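PDB 5NV9: Sodium/sialic acid symporter SiaT from Proteus mirabilis, which couples the inward Na+ gradient to the uptake of the sialic acid N-acetylneuraminic acid across the inner membrane, letting the bacterium use host-derived sialic acid as an energy source. Local coordinates for residues A[82-86]-A[281-286]; A[248-253]-A[418-422]. All blocks are in the same frame, centred on the assembly; numbering follows the deposited sequence.

Interaction 1 (A[82-86]-A[281-286]). With SLB (N-acetyl-beta-neuraminic acid), chain D.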
loop_
_atom_site.group_PDB
_atom_site.type_symbol
_atom_site.label_atom_id
_atom_site.label_comp_id
_atom_site.label_asym_id
_atom_site.label_seq_id
_atom_site.Cartn_x
_atom_site.Cartn_y
_atom_site.Cartn_z
ATOM N N GLN A 82 -9.668 8.779 -0.707
ATOM C CA GLN A 82 -10.260 7.626 -0.032
ATOM C C GLN A 82 -11.609 7.221 -0.593
ATOM O O GLN A 82 -11.916 6.022 -0.770
ATOM C CB GLN A 82 -10.444 7.931 1.483
ATOM C CG GLN A 82 -9.201 8.483 2.129
ATOM C CD GLN A 82 -8.115 7.428 2.266
ATOM O OE1 GLN A 82 -8.393 6.234 2.312
ATOM N NE2 GLN A 82 -6.904 7.869 2.457
ATOM N N TYR A 83 -12.431 8.224 -0.854
ATOM C CA TYR A 83 -13.763 7.981 -1.382
ATOM C C TYR A 83 -13.742 7.549 -2.847
ATOM O O TYR A 83 -14.598 6.781 -3.278
ATOM C CB TYR A 83 -14.699 9.180 -1.050
ATOM C CG TYR A 83 -14.828 9.253 0.465
ATOM C CD1 TYR A 83 -15.602 8.350 1.158
ATOM C CD2 TYR A 83 -14.072 10.142 1.212
ATOM C CE1 TYR A 83 -15.653 8.343 2.547
ATOM C CE2 TYR A 83 -14.122 10.146 2.605
ATOM C CZ TYR A 83 -14.908 9.235 3.261
ATOM O OH TYR A 83 -14.997 9.263 4.632
ATOM N N LEU A 84 -12.736 7.964 -3.597
ATOM C CA LEU A 84 -12.593 7.470 -4.978
ATOM C C LEU A 84 -12.167 6.002 -4.974
ATOM O O LEU A 84 -12.402 5.324 -5.905
ATOM C CB LEU A 84 -11.559 8.263 -5.765
ATOM C CG LEU A 84 -11.981 9.708 -6.028
ATOM C CD1 LEU A 84 -10.854 10.532 -6.677
ATOM C CD2 LEU A 84 -13.244 9.750 -6.863
ATOM N N ALA A 85 -11.526 5.559 -3.910
ATOM C CA ALA A 85 -10.995 4.191 -3.767
ATOM C C ALA A 85 -12.155 3.274 -3.468
ATOM O O ALA A 85 -12.118 2.092 -3.815
ATOM C CB ALA A 85 -9.973 4.118 -2.653
ATOM N N ILE A 86 -13.178 3.811 -2.809
ATOM C CA ILE A 86 -14.392 3.044 -2.585
ATOM C C ILE A 86 -15.242 3.059 -3.856
ATOM O O ILE A 86 -15.735 2.022 -4.265
ATOM C CB ILE A 86 -15.192 3.610 -1.415
ATOM C CG1 ILE A 86 -14.356 3.546 -0.149
ATOM C CG2 ILE A 86 -16.553 2.919 -1.264
ATOM C CD1 ILE A 86 -15.012 4.279 1.003
ATOM N N VAL A 281 -12.299 2.014 4.874
ATOM C CA VAL A 281 -11.787 3.136 4.168
ATOM C C VAL A 281 -12.747 4.332 4.341
ATOM O O VAL A 281 -12.328 5.492 4.332
ATOM C CB VAL A 281 -11.536 2.773 2.682
ATOM C CG1 VAL A 281 -11.142 3.998 1.897
ATOM C CG2 VAL A 281 -10.441 1.721 2.575
ATOM N N ALA A 282 -14.037 4.053 4.464
ATOM C CA ALA A 282 -15.001 5.117 4.675
ATOM C C ALA A 282 -14.924 5.741 6.098
ATOM O O ALA A 282 -15.369 6.865 6.296
ATOM C CB ALA A 282 -16.417 4.601 4.404
ATOM N N ILE A 283 -14.349 5.049 7.067
ATOM C CA ILE A 283 -14.427 5.479 8.467
ATOM C C ILE A 283 -13.067 5.806 9.036
ATOM O O ILE A 283 -12.827 6.923 9.508
ATOM C CB ILE A 283 -15.087 4.410 9.340
ATOM C CG1 ILE A 283 -16.493 4.186 8.882
ATOM C CG2 ILE A 283 -15.094 4.845 10.798
ATOM C CD1 ILE A 283 -17.314 5.438 8.737
ATOM N N ILE A 284 -12.123 4.898 8.895
ATOM C CA ILE A 284 -10.796 5.105 9.525
ATOM C C ILE A 284 -9.899 6.303 9.077
ATOM O O ILE A 284 -9.443 7.037 9.943
ATOM C CB ILE A 284 -10.066 3.754 9.663
ATOM C CG1 ILE A 284 -10.906 2.819 10.578
ATOM C CG2 ILE A 284 -8.660 3.887 10.235
ATOM C CD1 ILE A 284 -11.264 3.327 11.984
ATOM N N PRO A 285 -9.596 6.486 7.742
ATOM C CA PRO A 285 -8.809 7.617 7.235
ATOM C C PRO A 285 -9.259 8.961 7.729
ATOM O O PRO A 285 -8.415 9.840 7.968
ATOM C CB PRO A 285 -9.009 7.523 5.707
ATOM C CG PRO A 285 -9.024 6.041 5.532
ATOM C CD PRO A 285 -9.883 5.547 6.659
ATOM N N ILE A 286 -10.568 9.156 7.858
ATOM C CA ILE A 286 -11.080 10.380 8.422
ATOM C C ILE A 286 -10.371 10.686 9.757
ATOM O O ILE A 286 -10.073 11.850 10.056
ATOM C CB ILE A 286 -12.569 10.298 8.763
ATOM C CG1 ILE A 286 -13.429 10.130 7.538
ATOM C CG2 ILE A 286 -13.020 11.583 9.441
ATOM C CD1 ILE A 286 -14.895 9.886 7.893
HETATM C C1 SLB D . -0.133 4.030 2.283
HETATM C C2 SLB D . -1.086 4.292 1.148
HETATM C C3 SLB D . -0.665 5.555 0.434
HETATM C C4 SLB D . -1.704 6.020 -0.610
HETATM C C5 SLB D . -3.000 6.238 0.172
HETATM C C6 SLB D . -3.405 4.932 0.889
HETATM C C7 SLB D . -4.685 5.032 1.730
HETATM C C8 SLB D . -5.005 3.729 2.414
HETATM C C9 SLB D . -6.363 3.780 3.112
HETATM C C10 SLB D . -4.730 7.838 -0.557
HETATM C C11 SLB D . -6.013 7.927 -1.342
HETATM N N5 SLB D . -4.087 6.672 -0.717
HETATM O O1A SLB D . -0.439 4.476 3.442
HETATM O O1B SLB D . 0.969 3.413 2.021
HETATM O O2 SLB D . -1.114 3.173 0.216
HETATM O O4 SLB D . -1.294 7.279 -1.247
HETATM O O6 SLB D . -2.367 4.514 1.771
HETATM O O7 SLB D . -4.539 6.009 2.765
HETATM O O8 SLB D . -4.990 2.666 1.468
HETATM O O9 SLB D . -7.458 3.929 2.174
HETATM O O10 SLB D . -4.343 8.737 0.207
HETATM O O HOH W 1 -12.228 7.969 5.047
#
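Part of the sialic acid pocket in this LeuT-fold symporter is formed where two nearly antiparallel transmembrane helix segments meet, at 165° with axes 9.6 Å apart. Gln82 reaches the glycerol tail of the sugar through both ends of its amide: NE2 donates to SLB O7 (3.0 Å), and OE1 accepts a very short hydrogen bond from SLB O9 (2.5 Å). Pro285 CG (3.3 Å) and Val281 CG1 (3.6 Å) lie beside Gln82 OE1, and Val281 CG1 also reaches SLB O9 (3.7 Å). At the kink, Pro285 has no N-H to offer Val281 O, and Ile286 N makes no bond to the turn before. A water donates to Val281 O (2.6 Å) and weakly to Tyr83 OH (3.1 Å), while Tyr83 OH donates to Ala282 O (2.9 Å). Ile86 CD1 packs on Ala282 CB (3.7 Å). Around this pair, helix 47-58 meets Val281 and Ile284 through Phe55, and Asn247 of helix 236-253 touches Leu84 and Ala85.

Interaction 2 (A[248-253]-A[418-422])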
loop_
_atom_site.group_PDB
_atom_site.type_symbol
_atom_site.label_atom_id
_atom_site.label_comp_id
_atom_site.label_asym_id
_atom_site.label_seq_id
_atom_site.Cartn_x
_atom_site.Cartn_y
_atom_site.Cartn_z
ATOM N N ILE A 248 -7.064 2.934 -9.190
ATOM C CA ILE A 248 -7.235 1.884 -10.163
ATOM C C ILE A 248 -5.960 1.020 -10.151
ATOM O O ILE A 248 -6.015 -0.223 -10.197
ATOM C CB ILE A 248 -7.555 2.417 -11.558
ATOM C CG1 ILE A 248 -8.941 3.082 -11.529
ATOM C CG2 ILE A 248 -7.647 1.296 -12.558
ATOM C CD1 ILE A 248 -9.077 4.174 -12.592
ATOM N N GLN A 249 -4.815 1.655 -10.114
ATOM C CA GLN A 249 -3.559 0.852 -10.018
ATOM C C GLN A 249 -3.630 -0.098 -8.835
ATOM O O GLN A 249 -3.358 -1.304 -8.941
ATOM C CB GLN A 249 -2.355 1.757 -9.867
ATOM C CG GLN A 249 -1.090 0.952 -9.669
ATOM C CD GLN A 249 0.168 1.797 -9.709
ATOM O OE1 GLN A 249 0.276 2.771 -10.455
ATOM N NE2 GLN A 249 1.157 1.385 -8.954
ATOM N N GLN A 250 -3.960 0.457 -7.698
ATOM C CA GLN A 250 -3.901 -0.310 -6.393
ATOM C C GLN A 250 -4.824 -1.522 -6.386
ATOM O O GLN A 250 -4.424 -2.589 -5.969
ATOM C CB GLN A 250 -4.232 0.612 -5.218
ATOM C CG GLN A 250 -4.172 0.001 -3.811
ATOM C CD GLN A 250 -2.770 -0.431 -3.420
ATOM O OE1 GLN A 250 -2.042 0.307 -2.734
ATOM N NE2 GLN A 250 -2.370 -1.627 -3.872
ATOM N N PHE A 251 -6.030 -1.353 -6.920
ATOM C CA PHE A 251 -7.062 -2.365 -6.864
ATOM C C PHE A 251 -7.239 -3.273 -8.059
ATOM O O PHE A 251 -7.966 -4.266 -7.914
ATOM C CB PHE A 251 -8.393 -1.701 -6.414
ATOM C CG PHE A 251 -8.315 -1.172 -5.014
ATOM C CD1 PHE A 251 -8.573 -2.005 -3.931
ATOM C CD2 PHE A 251 -7.899 0.140 -4.766
ATOM C CE1 PHE A 251 -8.459 -1.534 -2.629
ATOM C CE2 PHE A 251 -7.777 0.625 -3.458
ATOM C CZ PHE A 251 -8.066 -0.227 -2.398
ATOM N N THR A 252 -6.580 -2.984 -9.190
ATOM C CA THR A 252 -6.655 -3.843 -10.405
ATOM C C THR A 252 -5.309 -4.411 -10.895
ATOM O O THR A 252 -5.250 -5.451 -11.531
ATOM C CB THR A 252 -7.291 -3.093 -11.591
ATOM O OG1 THR A 252 -6.506 -1.968 -12.013
ATOM C CG2 THR A 252 -8.680 -2.610 -11.230
ATOM N N ALA A 253 -4.220 -3.705 -10.638
ATOM C CA ALA A 253 -2.953 -3.995 -11.306
ATOM C C ALA A 253 -1.851 -4.302 -10.329
ATOM O O ALA A 253 -0.759 -4.537 -10.775
ATOM C CB ALA A 253 -2.550 -2.818 -12.208
HETATM N N MSE A 418 1.724 -0.218 -16.213
HETATM C CA MSE A 418 1.209 -1.519 -15.784
HETATM C C MSE A 418 -0.315 -1.490 -15.705
HETATM O O MSE A 418 -1.033 -2.437 -16.143
HETATM C CB MSE A 418 1.950 -1.818 -14.481
HETATM C CG MSE A 418 1.492 -3.052 -13.723
HETATM SE SE MSE A 418 2.399 -3.100 -11.953
HETATM C CE MSE A 418 3.813 -1.821 -12.444
ATOM N N THR A 419 -0.840 -0.400 -15.183
ATOM C CA THR A 419 -2.270 -0.255 -14.950
ATOM C C THR A 419 -3.019 -0.051 -16.274
ATOM O O THR A 419 -4.163 -0.536 -16.451
ATOM C CB THR A 419 -2.555 0.966 -14.055
ATOM O OG1 THR A 419 -1.947 0.808 -12.763
ATOM C CG2 THR A 419 -4.026 1.201 -13.918
ATOM N N GLY A 420 -2.405 0.692 -17.200
ATOM C CA GLY A 420 -3.011 0.861 -18.531
ATOM C C GLY A 420 -3.214 -0.467 -19.279
ATOM O O GLY A 420 -4.190 -0.653 -20.019
ATOM N N LEU A 421 -2.226 -1.358 -19.153
ATOM C CA LEU A 421 -2.299 -2.657 -19.748
ATOM C C LEU A 421 -3.536 -3.407 -19.328
ATOM O O LEU A 421 -4.132 -4.034 -20.184
ATOM C CB LEU A 421 -1.062 -3.490 -19.462
ATOM C CG LEU A 421 0.228 -3.099 -20.202
ATOM C CD1 LEU A 421 1.468 -3.743 -19.568
ATOM C CD2 LEU A 421 0.164 -3.503 -21.662
ATOM N N PHE A 422 -3.896 -3.375 -18.025
ATOM C CA PHE A 422 -5.109 -3.988 -17.544
ATOM C C PHE A 422 -6.362 -3.320 -18.084
ATOM O O PHE A 422 -7.333 -4.004 -18.427
ATOM C CB PHE A 422 -5.174 -4.113 -15.949
ATOM C CG PHE A 422 -4.248 -5.172 -15.380
ATOM C CD1 PHE A 422 -2.944 -4.896 -15.127
ATOM C CD2 PHE A 422 -4.693 -6.461 -15.147
ATOM C CE1 PHE A 422 -2.081 -5.873 -14.629
ATOM C CE2 PHE A 422 -3.864 -7.430 -14.640
ATOM C CZ PHE A 422 -2.550 -7.137 -14.388
HETATM O O HOH W 2 -6.581 -1.583 -14.762
#
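Ile248 starts the last turns of helix 236-253, which crosses helix 415-427 at 58° in the transmembrane bundle of the LeuT fold, the short axes 9.4 Å apart. Its CG2 meets Thr419 CG2 at 3.9 Å, while its carbonyl O accepts hydrogen bonds from Thr252 N (3.0 Å) and Thr252 OG1 (2.6 Å). Gln249, opening a wider, pi-type turn (249-253), comes closest to the other helix by backbone, its CA 5.2 Å from that of Thr419, and Thr419 OG1 fits against Gln249 CB at 3.1 Å; that hydroxyl is hydrogen-bonded to Gly415 O within its own helix. Gln250 and Phe251 face helix 47-58 instead, through Thr58 and Val54. At Thr252 one water joins the segments, donating to Thr252 OG1 (2.8 Å) and Thr419 O (3.1 Å). Ala253 then fills the gap between Met418, a selenomethionine, and Phe422: Ala253 CB lies 4.3 Å from Met418 CG, and Ala253 O, 3.7 Å from Met418 SE, is hydrogen-bonded to Tyr109 OH. Phe422 also touches Tyr96 and Phe100 of helix 89-102. Ala253 CA makes a CH-pi contact over the Phe422 face, 4.2 Å from the ring centroid, with Ala253 CB 3.6 Å from Phe422 CD1.

How the interactions relate
Interactions 1 and 2 lie in one helical bundle, their centres 19 Å apart, and their segments alternate along the chain. They meet directly where Ala85 CB of interaction 1 packs on Phe251 CE2 of interaction 2 at 4.2 Å, so helix 236-253 lies between the pocket helix 80-87 and helix 415-427. Their relation to the substrate differs: Gln82 hydrogen-bonds the sugar itself, whereas the side chain of Gln249 remains about 10 Å from it and about 8 Å from that of Arg135, which also binds the sugar. The side chain of Pro285 lies about 5 Å from that of sodium-binding Leu59, though that of Val281 is about 12 Å from a bound Na+.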